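Local coordinates for phage-related protein (Bordetella bronchiseptica RB50, PDB 3BJQ) that probably serves as a major capsid protein of a prophage, assembling with further copies of itself into a viral shell, at residues E[48-51]-E[52-56]; E[115-118]-E[119-123]; E[124-127]-E[128-131]; E[211-214]-E[215-219]. All coordinates share one frame; numbering follows the deposited sequence.

In the fold
Contact 1 comes first along the chain, at the turn from strand 44-49 into helix 52-58. Contacts 2 and 3 are successive turns of helix 105-131, their centres about 13 Å apart, and contact 4 closes helix 210-217. Centre to centre, contact 4 lies about 28 Å from contact 1 and about 31 Å from contact 2. A long helix packed on strand 286-299, with a six-stranded sheet and its helices beyond, is consistent with the HK97-type capsid fold, with its spine helix in the P-domain and a separate A-domain. Contacts 1, 2 and 4 also meet neighbouring subunits, whereas contact 3 lies nearer the chain's centre, away from other chains.

Contact 1: E[48-51]-E[52-56]; sequences LTFG and KEAFR
Lys52 begins the helix directly after the N-cap residue Gly51, and its extended side chain leads away; a long, weak ion pair joins its NZ to Asp235 of the second subunit. Ala54 carries the next touch. Its methyl faces back to Phe50, with CB 3.6 Å from Phe50 CA and also near the edge of the Phe50 ring. The amide of Ala54 is served by a water that accepts from Ala54 N at 3.0 Å and from Gly51 N at 2.9 Å. This is a helix N-terminus with glycine as the N-cap: Gly51 has no side chain to cap the first turn, and the water takes up an N-H that a capping side chain often receives. The turn carries the chain out of strand 44-49, paired with strand 75-81, into a short helix, consistent with the base of an E-loop-like extension in an HK97-type fold. Phe55 N closes the first turn on Gly51 O at 3.3 Å, with a fairly straight N-H...O angle of 166°. With CG beside its own backbone N (chi1 -77°), the Phe55 ring turns one edge back to the residues before the helix, and its edge atom CE2 lies 3.7 Å from Phe50 CB. Arg56 points outward to the second subunit, where it forms a cation-pi contact with Phe237 and a hydrogen bond to Ser236 O.

Contact 2: E[115-118]-E[119-123]; sequences VLRI and MALAH
Val115 to Ala122 form two turns of regular alpha helix, in which each carbonyl of residues 115-118 receives the amide four residues on. Ala120 N to Leu116 O is 2.8 Å, and Met119 N to Val115 O is 3.1 Å with an N-H...O angle of 161°. The helix, 105-131, resembles the spine helix of HK97-type capsid proteins: Met119 rests on Leu87 of strand 87-92, and His123 and Met119 reach strand 286-299. Met119, a selenomethionine, runs extended, its SE 4.4 Å from Leu116 CD2. Val115 and Ile118 touch both Leu87 and Ile71 of the third subunit. Arg117 and Leu121 lie side by side, one turn apart and pointing the same way. Both have CG anti to the backbone N, which directs them outward together. The Arg117 guanidinium is held by outside partners: NH2 bonds Asn59 of the third subunit, Tyr58 of that subunit gives a cation-pi contact, and NE hydrogen-bonds a tetraethylene glycol, probably from the crystallisation liquor. Leu121 also packs on this Tyr58, while its CD2 methyl approaches the guanidinium obliquely, 3.4 Å from Arg117 NH1.

Contact 3: E[124-127]-E[128-131]; sequences EHEC and AQIA
Gln129 and His125 stand one helical turn apart and lie side by side, pointing the same way. From its root, Gln129 CB sits 3.2 Å from His125 O, the carbonyl that also accepts the bond from Gln129 N. The next carbon, CG, is anti to the backbone N and passes 3.8 Å from Glu126 OE2, whose carboxylate plane is turned 66° from that of the amide. A bend at chi2 (67°) then brings the amide back to the histidine, leaving OE1 3.7 Å from His125 CE1, with ring and amide planes nearly parallel at 12°. The Glu126 side chain passes Ile130 at a slant, its OE1 3.8 Å from Ile130 CG1. These are the last turns of the long helix 105-131, the probable spine helix, and Cys127 and Ile130 press on Pro297 of strand 286-299. Near the helix end Ile130 N is shared: it bonds Glu126 O at 3.3 Å and, weakly, Cys127 O at 3.2 Å, while Ala131 N donates to Cys127 O at 2.9 Å. On the buried side the carboxylate of Glu124 accepts from Ile30 N, Gly31 N and Trp241 NE1. Three N-H donors round one carboxylate would favour its charged form, whereas the side-chain meetings among His125, Glu126 and Gln129 are van der Waals approaches, leaving the backbone bonds as the hydrogen bonds of the turn.

Contact 4: E[211-214]-E[215-219]; sequences DMLK and ALWEV
The C-terminal cap of helix 210-217 brings Leu213 beneath the indole of Trp217, one turn further on. Leu213 CD2 sits over one face of the six-membered ring, 3.9 Å from its centroid and 12° off the ring normal, a CH-pi contact; CD1 lies 4.0 Å from Trp217 CZ3. Both residues have CG beside the backbone N (chi1 -70° and -65°), which sends the side chains the same way and lets the flat indole rest on the branched methyls. Their backbones are tied too, with Trp217 N 2.9 Å from Leu213 O. The pair packs between neighbouring elements of what is probably the A-domain of an HK97-type capsid protein: Leu213 touches Leu182 of strand 179-183 and Leu196 of helix 194-199, while Trp217 packs on Pro158 and Val162 of helix 158-173 and gives its NE1 to Thr159. After Trp217 the chain turns at Glu218, whose positive phi ends the helix. Lys214 O accepts two weak bonds, from Glu218 N at 2.8 Å and from Val219 N at 3.4 Å; the latter is a six-to-one bond which, with the positive phi, makes the end Schellman-like, though Glu218 N turns to Lys214 O and not to Ala215 O. The foot of the Lys214 side chain lies beside the departing chain, with CG 3.7 Å from Val219 O. Ala215 packs on Ser207 and Leu216 on Glu206, both of the second subunit.

Contact 1: E[48-51]-E[52-56]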
loop_
_atom_site.group_PDB
_atom_site.type_symbol
_atom_site.label_atom_id
_atom_site.label_comp_id
_atom_site.label_asym_id
_atom_site.label_seq_id
_atom_site.Cartn_x
_atom_site.Cartn_y
_atom_site.Cartn_z
ATOM N N LEU E 48 3.183 -44.232 10.477
ATOM C CA LEU E 48 4.463 -44.085 11.173
ATOM C C LEU E 48 4.146 -44.297 12.633
ATOM O O LEU E 48 3.370 -43.528 13.231
ATOM C CB LEU E 48 5.104 -42.733 10.889
ATOM C CG LEU E 48 6.574 -42.643 11.313
ATOM C CD1 LEU E 48 7.468 -43.617 10.511
ATOM C CD2 LEU E 48 7.054 -41.229 11.127
ATOM N N THR E 49 4.717 -45.354 13.201
ATOM C CA THR E 49 4.339 -45.861 14.522
ATOM C C THR E 49 5.433 -45.609 15.552
ATOM O O THR E 49 6.620 -45.725 15.265
ATOM C CB THR E 49 3.983 -47.357 14.412
ATOM O OG1 THR E 49 2.948 -47.512 13.433
ATOM C CG2 THR E 49 3.495 -47.958 15.739
ATOM N N PHE E 50 5.007 -45.265 16.758
ATOM C CA PHE E 50 5.911 -44.952 17.836
ATOM C C PHE E 50 5.725 -45.919 18.986
ATOM O O PHE E 50 4.733 -45.867 19.710
ATOM C CB PHE E 50 5.688 -43.505 18.276
ATOM C CG PHE E 50 5.572 -42.556 17.119
ATOM C CD1 PHE E 50 6.674 -42.271 16.336
ATOM C CD2 PHE E 50 4.350 -42.033 16.765
ATOM C CE1 PHE E 50 6.577 -41.419 15.265
ATOM C CE2 PHE E 50 4.226 -41.179 15.706
ATOM C CZ PHE E 50 5.355 -40.847 14.959
ATOM N N GLY E 51 6.697 -46.807 19.134
ATOM C CA GLY E 51 6.736 -47.742 20.232
ATOM C C GLY E 51 7.634 -47.194 21.324
ATOM O O GLY E 51 7.964 -45.998 21.328
ATOM N N LYS E 52 8.053 -48.069 22.234
ATOM C CA LYS E 52 8.838 -47.649 23.387
ATOM C C LYS E 52 10.146 -47.009 22.959
ATOM O O LYS E 52 10.535 -45.980 23.501
ATOM C CB LYS E 52 9.105 -48.834 24.326
ATOM C CG LYS E 52 9.486 -48.419 25.744
ATOM C CD LYS E 52 9.543 -49.609 26.704
ATOM C CE LYS E 52 9.597 -49.157 28.160
ATOM N NZ LYS E 52 9.452 -50.319 29.116
ATOM N N GLU E 53 10.820 -47.609 21.986
ATOM C CA GLU E 53 12.094 -47.088 21.495
ATOM C C GLU E 53 11.966 -45.674 20.911
ATOM O O GLU E 53 12.815 -44.829 21.144
ATOM C CB GLU E 53 12.651 -48.005 20.418
ATOM C CG GLU E 53 13.972 -47.507 19.817
ATOM C CD GLU E 53 14.235 -48.010 18.392
ATOM O OE1 GLU E 53 13.267 -48.182 17.612
ATOM O OE2 GLU E 53 15.429 -48.202 18.047
ATOM N N ALA E 54 10.912 -45.443 20.140
ATOM C CA ALA E 54 10.644 -44.128 19.528
ATOM C C ALA E 54 10.533 -43.023 20.559
ATOM O O ALA E 54 11.147 -41.961 20.419
ATOM C CB ALA E 54 9.357 -44.177 18.694
ATOM N N PHE E 55 9.748 -43.271 21.605
ATOM C CA PHE E 55 9.592 -42.265 22.660
ATOM C C PHE E 55 10.867 -42.109 23.465
ATOM O O PHE E 55 11.182 -41.014 23.882
ATOM C CB PHE E 55 8.411 -42.553 23.583
ATOM C CG PHE E 55 7.074 -42.199 22.987
ATOM C CD1 PHE E 55 6.630 -40.900 22.990
ATOM C CD2 PHE E 55 6.260 -43.169 22.439
ATOM C CE1 PHE E 55 5.386 -40.560 22.451
ATOM C CE2 PHE E 55 5.018 -42.845 21.905
ATOM C CZ PHE E 55 4.583 -41.530 21.920
ATOM N N ARG E 56 11.604 -43.192 23.676
ATOM C CA ARG E 56 12.877 -43.089 24.376
ATOM C C ARG E 56 13.853 -42.215 23.573
ATOM O O ARG E 56 14.499 -41.332 24.133
ATOM C CB ARG E 56 13.498 -44.457 24.600
ATOM C CG ARG E 56 14.738 -44.351 25.449
ATOM C CD ARG E 56 15.220 -45.676 25.923
ATOM N NE ARG E 56 16.184 -45.496 27.002
ATOM C CZ ARG E 56 15.864 -45.157 28.252
ATOM N NH1 ARG E 56 14.591 -44.959 28.606
ATOM N NH2 ARG E 56 16.822 -45.025 29.156
HETATM O O HOH W 1 9.455 -47.467 18.403
#

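Contact 2: E[115-118]-E[119-123]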
loop_
_atom_site.group_PDB
_atom_site.type_symbol
_atom_site.label_atom_id
_atom_site.label_comp_id
_atom_site.label_asym_id
_atom_site.label_seq_id
_atom_site.Cartn_x
_atom_site.Cartn_y
_atom_site.Cartn_z
ATOM N N VAL E 115 -21.698 -29.544 4.167
ATOM C CA VAL E 115 -20.910 -30.751 3.891
ATOM C C VAL E 115 -19.724 -30.922 4.858
ATOM O O VAL E 115 -19.383 -32.049 5.231
ATOM C CB VAL E 115 -20.481 -30.817 2.401
ATOM C CG1 VAL E 115 -21.705 -30.744 1.528
ATOM C CG2 VAL E 115 -19.529 -29.710 2.064
ATOM N N LEU E 116 -19.129 -29.820 5.309
ATOM C CA LEU E 116 -18.047 -29.903 6.263
ATOM C C LEU E 116 -18.552 -30.486 7.585
ATOM O O LEU E 116 -17.818 -31.205 8.258
ATOM C CB LEU E 116 -17.373 -28.533 6.469
ATOM C CG LEU E 116 -16.545 -28.003 5.285
ATOM C CD1 LEU E 116 -15.960 -26.638 5.579
ATOM C CD2 LEU E 116 -15.423 -29.006 4.975
ATOM N N ARG E 117 -19.787 -30.172 7.962
ATOM C CA ARG E 117 -20.333 -30.709 9.223
ATOM C C ARG E 117 -20.531 -32.205 9.169
ATOM O O ARG E 117 -20.319 -32.905 10.156
ATOM C CB ARG E 117 -21.661 -30.089 9.616
ATOM C CG ARG E 117 -22.029 -30.569 11.044
ATOM C CD ARG E 117 -23.400 -30.274 11.432
ATOM N NE ARG E 117 -23.708 -30.651 12.820
ATOM C CZ ARG E 117 -24.320 -31.768 13.208
ATOM N NH1 ARG E 117 -24.620 -32.729 12.359
ATOM N NH2 ARG E 117 -24.589 -31.936 14.494
ATOM N N ILE E 118 -20.991 -32.680 8.027
ATOM C CA ILE E 118 -21.112 -34.096 7.771
ATOM C C ILE E 118 -19.764 -34.793 7.903
ATOM O O ILE E 118 -19.658 -35.854 8.514
ATOM C CB ILE E 118 -21.634 -34.346 6.339
ATOM C CG1 ILE E 118 -23.099 -33.941 6.219
ATOM C CG2 ILE E 118 -21.487 -35.800 5.965
ATOM C CD1 ILE E 118 -24.057 -35.126 6.135
HETATM N N MSE E 119 -18.732 -34.202 7.311
HETATM C CA MSE E 119 -17.385 -34.763 7.397
HETATM C C MSE E 119 -16.833 -34.702 8.813
HETATM O O MSE E 119 -16.058 -35.565 9.236
HETATM C CB MSE E 119 -16.440 -34.027 6.439
HETATM C CG MSE E 119 -16.676 -34.394 4.979
HETATM SE SE MSE E 119 -15.794 -33.197 3.721
HETATM C CE MSE E 119 -16.389 -34.067 2.066
ATOM N N ALA E 120 -17.202 -33.657 9.530
ATOM C CA ALA E 120 -16.752 -33.467 10.907
ATOM C C ALA E 120 -17.312 -34.512 11.856
ATOM O O ALA E 120 -16.619 -35.016 12.758
ATOM C CB ALA E 120 -17.112 -32.089 11.359
ATOM N N LEU E 121 -18.568 -34.869 11.639
ATOM C CA LEU E 121 -19.233 -35.844 12.473
ATOM C C LEU E 121 -18.714 -37.243 12.155
ATOM O O LEU E 121 -18.562 -38.058 13.050
ATOM C CB LEU E 121 -20.764 -35.727 12.286
ATOM C CG LEU E 121 -21.701 -36.155 13.418
ATOM C CD1 LEU E 121 -21.244 -35.607 14.776
ATOM C CD2 LEU E 121 -23.146 -35.718 13.111
ATOM N N ALA E 122 -18.456 -37.531 10.880
ATOM C CA ALA E 122 -17.884 -38.823 10.486
ATOM C C ALA E 122 -16.485 -38.978 11.092
ATOM O O ALA E 122 -16.120 -40.046 11.580
ATOM C CB ALA E 122 -17.810 -38.936 8.989
ATOM N N HIS E 123 -15.712 -37.898 11.073
ATOM C CA HIS E 123 -14.374 -37.891 11.700
ATOM C C HIS E 123 -14.453 -38.163 13.203
ATOM O O HIS E 123 -13.672 -38.922 13.751
ATOM C CB HIS E 123 -13.691 -36.555 11.432
ATOM C CG HIS E 123 -12.362 -36.428 12.071
ATOM N ND1 HIS E 123 -12.181 -35.773 13.276
ATOM C CD2 HIS E 123 -11.149 -36.900 11.711
ATOM C CE1 HIS E 123 -10.909 -35.827 13.615
ATOM N NE2 HIS E 123 -10.256 -36.500 12.685
#

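Contact 3: E[124-127]-E[128-131]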
loop_
_atom_site.group_PDB
_atom_site.type_symbol
_atom_site.label_atom_id
_atom_site.label_comp_id
_atom_site.label_asym_id
_atom_site.label_seq_id
_atom_site.Cartn_x
_atom_site.Cartn_y
_atom_site.Cartn_z
ATOM N N GLU E 124 -15.403 -37.513 13.860
ATOM C CA GLU E 124 -15.634 -37.705 15.273
ATOM C C GLU E 124 -15.882 -39.184 15.600
ATOM O O GLU E 124 -15.347 -39.731 16.566
ATOM C CB GLU E 124 -16.844 -36.873 15.739
ATOM C CG GLU E 124 -17.000 -36.830 17.285
ATOM C CD GLU E 124 -16.030 -35.816 17.971
ATOM O OE1 GLU E 124 -15.098 -35.330 17.300
ATOM O OE2 GLU E 124 -16.213 -35.491 19.180
ATOM N N HIS E 125 -16.713 -39.822 14.796
ATOM C CA HIS E 125 -17.027 -41.222 15.007
ATOM C C HIS E 125 -15.815 -42.150 14.751
ATOM O O HIS E 125 -15.570 -43.103 15.496
ATOM C CB HIS E 125 -18.206 -41.620 14.119
ATOM C CG HIS E 125 -18.689 -43.011 14.389
ATOM N ND1 HIS E 125 -18.062 -44.129 13.877
ATOM C CD2 HIS E 125 -19.696 -43.468 15.173
ATOM C CE1 HIS E 125 -18.683 -45.215 14.309
ATOM N NE2 HIS E 125 -19.674 -44.841 15.102
ATOM N N GLU E 126 -15.046 -41.873 13.704
ATOM C CA GLU E 126 -13.848 -42.679 13.429
ATOM C C GLU E 126 -12.767 -42.534 14.498
ATOM O O GLU E 126 -12.031 -43.460 14.771
ATOM C CB GLU E 126 -13.272 -42.403 12.044
ATOM C CG GLU E 126 -13.535 -43.569 11.097
ATOM C CD GLU E 126 -13.164 -44.930 11.754
ATOM O OE1 GLU E 126 -12.040 -45.051 12.311
ATOM O OE2 GLU E 126 -14.014 -45.854 11.751
ATOM N N CYS E 127 -12.671 -41.358 15.087
ATOM C CA CYS E 127 -11.742 -41.138 16.170
ATOM C C CYS E 127 -12.133 -41.961 17.408
ATOM O O CYS E 127 -11.289 -42.629 18.019
ATOM C CB CYS E 127 -11.703 -39.661 16.521
ATOM S SG CYS E 127 -10.847 -38.648 15.293
ATOM N N ALA E 128 -13.411 -41.884 17.777
ATOM C CA ALA E 128 -13.928 -42.623 18.910
ATOM C C ALA E 128 -13.731 -44.109 18.678
ATOM O O ALA E 128 -13.391 -44.845 19.604
ATOM C CB ALA E 128 -15.420 -42.300 19.145
ATOM N N GLN E 129 -13.936 -44.539 17.431
ATOM C CA GLN E 129 -13.873 -45.952 17.059
ATOM C C GLN E 129 -12.468 -46.525 17.267
ATOM O O GLN E 129 -12.329 -47.703 17.616
ATOM C CB GLN E 129 -14.360 -46.092 15.607
ATOM C CG GLN E 129 -14.720 -47.485 15.131
ATOM C CD GLN E 129 -15.951 -48.063 15.818
ATOM O OE1 GLN E 129 -16.680 -47.358 16.523
ATOM N NE2 GLN E 129 -16.190 -49.356 15.608
ATOM N N ILE E 130 -11.444 -45.676 17.111
ATOM C CA ILE E 130 -10.058 -46.065 17.299
ATOM C C ILE E 130 -9.621 -45.921 18.745
ATOM O O ILE E 130 -9.139 -46.883 19.333
ATOM C CB ILE E 130 -9.104 -45.224 16.421
ATOM C CG1 ILE E 130 -9.320 -45.529 14.939
ATOM C CG2 ILE E 130 -7.669 -45.532 16.767
ATOM C CD1 ILE E 130 -8.607 -44.563 14.070
ATOM N N ALA E 131 -9.765 -44.728 19.309
ATOM C CA ALA E 131 -9.274 -44.468 20.673
ATOM C C ALA E 131 -9.916 -45.336 21.740
ATOM O O ALA E 131 -9.246 -45.716 22.695
ATOM C CB ALA E 131 -9.429 -43.025 21.026
#

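Contact 4: E[211-214]-E[215-219]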
loop_
_atom_site.group_PDB
_atom_site.type_symbol
_atom_site.label_atom_id
_atom_site.label_comp_id
_atom_site.label_asym_id
_atom_site.label_seq_id
_atom_site.Cartn_x
_atom_site.Cartn_y
_atom_site.Cartn_z
ATOM N N ASP E 211 -12.593 -27.452 35.333
ATOM C CA ASP E 211 -11.444 -26.705 35.843
ATOM C C ASP E 211 -10.936 -27.256 37.174
ATOM O O ASP E 211 -9.727 -27.312 37.422
ATOM C CB ASP E 211 -11.781 -25.226 35.971
ATOM C CG ASP E 211 -11.574 -24.470 34.669
ATOM O OD1 ASP E 211 -11.743 -25.056 33.566
ATOM O OD2 ASP E 211 -11.236 -23.276 34.756
HETATM N N MSE E 212 -11.866 -27.670 38.034
HETATM C CA MSE E 212 -11.500 -28.303 39.317
HETATM C C MSE E 212 -10.783 -29.618 39.074
HETATM O O MSE E 212 -9.787 -29.893 39.730
HETATM C CB MSE E 212 -12.696 -28.585 40.232
HETATM C CG MSE E 212 -13.382 -27.350 40.801
HETATM SE SE MSE E 212 -14.872 -27.840 41.962
HETATM C CE MSE E 212 -15.978 -26.414 41.478
ATOM N N LEU E 213 -11.301 -30.418 38.138
ATOM C CA LEU E 213 -10.697 -31.700 37.802
ATOM C C LEU E 213 -9.307 -31.547 37.189
ATOM O O LEU E 213 -8.443 -32.380 37.428
ATOM C CB LEU E 213 -11.581 -32.512 36.853
ATOM C CG LEU E 213 -12.880 -33.063 37.454
ATOM C CD1 LEU E 213 -13.612 -33.870 36.418
ATOM C CD2 LEU E 213 -12.567 -33.888 38.682
ATOM N N LYS E 214 -9.101 -30.507 36.391
ATOM C CA LYS E 214 -7.762 -30.216 35.822
ATOM C C LYS E 214 -6.749 -29.980 36.922
ATOM O O LYS E 214 -5.635 -30.482 36.879
ATOM C CB LYS E 214 -7.786 -28.955 34.951
ATOM C CG LYS E 214 -8.358 -29.170 33.579
ATOM C CD LYS E 214 -8.677 -27.845 32.900
ATOM C CE LYS E 214 -7.494 -26.896 32.894
ATOM N NZ LYS E 214 -7.813 -25.760 31.969
ATOM N N ALA E 215 -7.121 -29.143 37.883
ATOM C CA ALA E 215 -6.226 -28.832 39.005
ATOM C C ALA E 215 -6.025 -30.029 39.939
ATOM O O ALA E 215 -4.918 -30.283 40.428
ATOM C CB ALA E 215 -6.747 -27.661 39.802
ATOM N N LEU E 216 -7.101 -30.752 40.206
ATOM C CA LEU E 216 -7.033 -31.928 41.066
ATOM C C LEU E 216 -6.176 -33.052 40.458
ATOM O O LEU E 216 -5.341 -33.656 41.142
ATOM C CB LEU E 216 -8.437 -32.473 41.326
ATOM C CG LEU E 216 -8.787 -32.866 42.746
ATOM C CD1 LEU E 216 -8.740 -31.608 43.645
ATOM C CD2 LEU E 216 -10.184 -33.504 42.767
ATOM N N TRP E 217 -6.386 -33.326 39.176
ATOM C CA TRP E 217 -5.723 -34.433 38.496
ATOM C C TRP E 217 -4.454 -34.034 37.724
ATOM O O TRP E 217 -3.747 -34.886 37.195
ATOM C CB TRP E 217 -6.726 -35.134 37.586
ATOM C CG TRP E 217 -7.865 -35.818 38.320
ATOM C CD1 TRP E 217 -7.902 -36.194 39.638
ATOM C CD2 TRP E 217 -9.091 -36.284 37.742
ATOM N NE1 TRP E 217 -9.090 -36.822 39.918
ATOM C CE2 TRP E 217 -9.830 -36.904 38.773
ATOM C CE3 TRP E 217 -9.643 -36.223 36.458
ATOM C CZ2 TRP E 217 -11.086 -37.456 38.557
ATOM C CZ3 TRP E 217 -10.902 -36.783 36.247
ATOM C CH2 TRP E 217 -11.602 -37.385 37.292
ATOM N N GLU E 218 -4.181 -32.733 37.672
ATOM C CA GLU E 218 -2.977 -32.186 37.057
ATOM C C GLU E 218 -2.791 -32.657 35.625
ATOM O O GLU E 218 -1.740 -33.193 35.265
ATOM C CB GLU E 218 -1.736 -32.505 37.899
ATOM C CG GLU E 218 -1.775 -31.877 39.288
ATOM C CD GLU E 218 -0.580 -32.261 40.155
ATOM O OE1 GLU E 218 0.294 -33.050 39.699
ATOM O OE2 GLU E 218 -0.519 -31.767 41.311
ATOM N N VAL E 219 -3.846 -32.473 34.834
ATOM C CA VAL E 219 -3.807 -32.705 33.411
ATOM C C VAL E 219 -4.017 -31.358 32.735
ATOM O O VAL E 219 -4.938 -30.599 33.088
ATOM C CB VAL E 219 -4.885 -33.701 32.917
ATOM C CG1 VAL E 219 -4.597 -35.126 33.442
ATOM C CG2 VAL E 219 -6.282 -33.235 33.318
#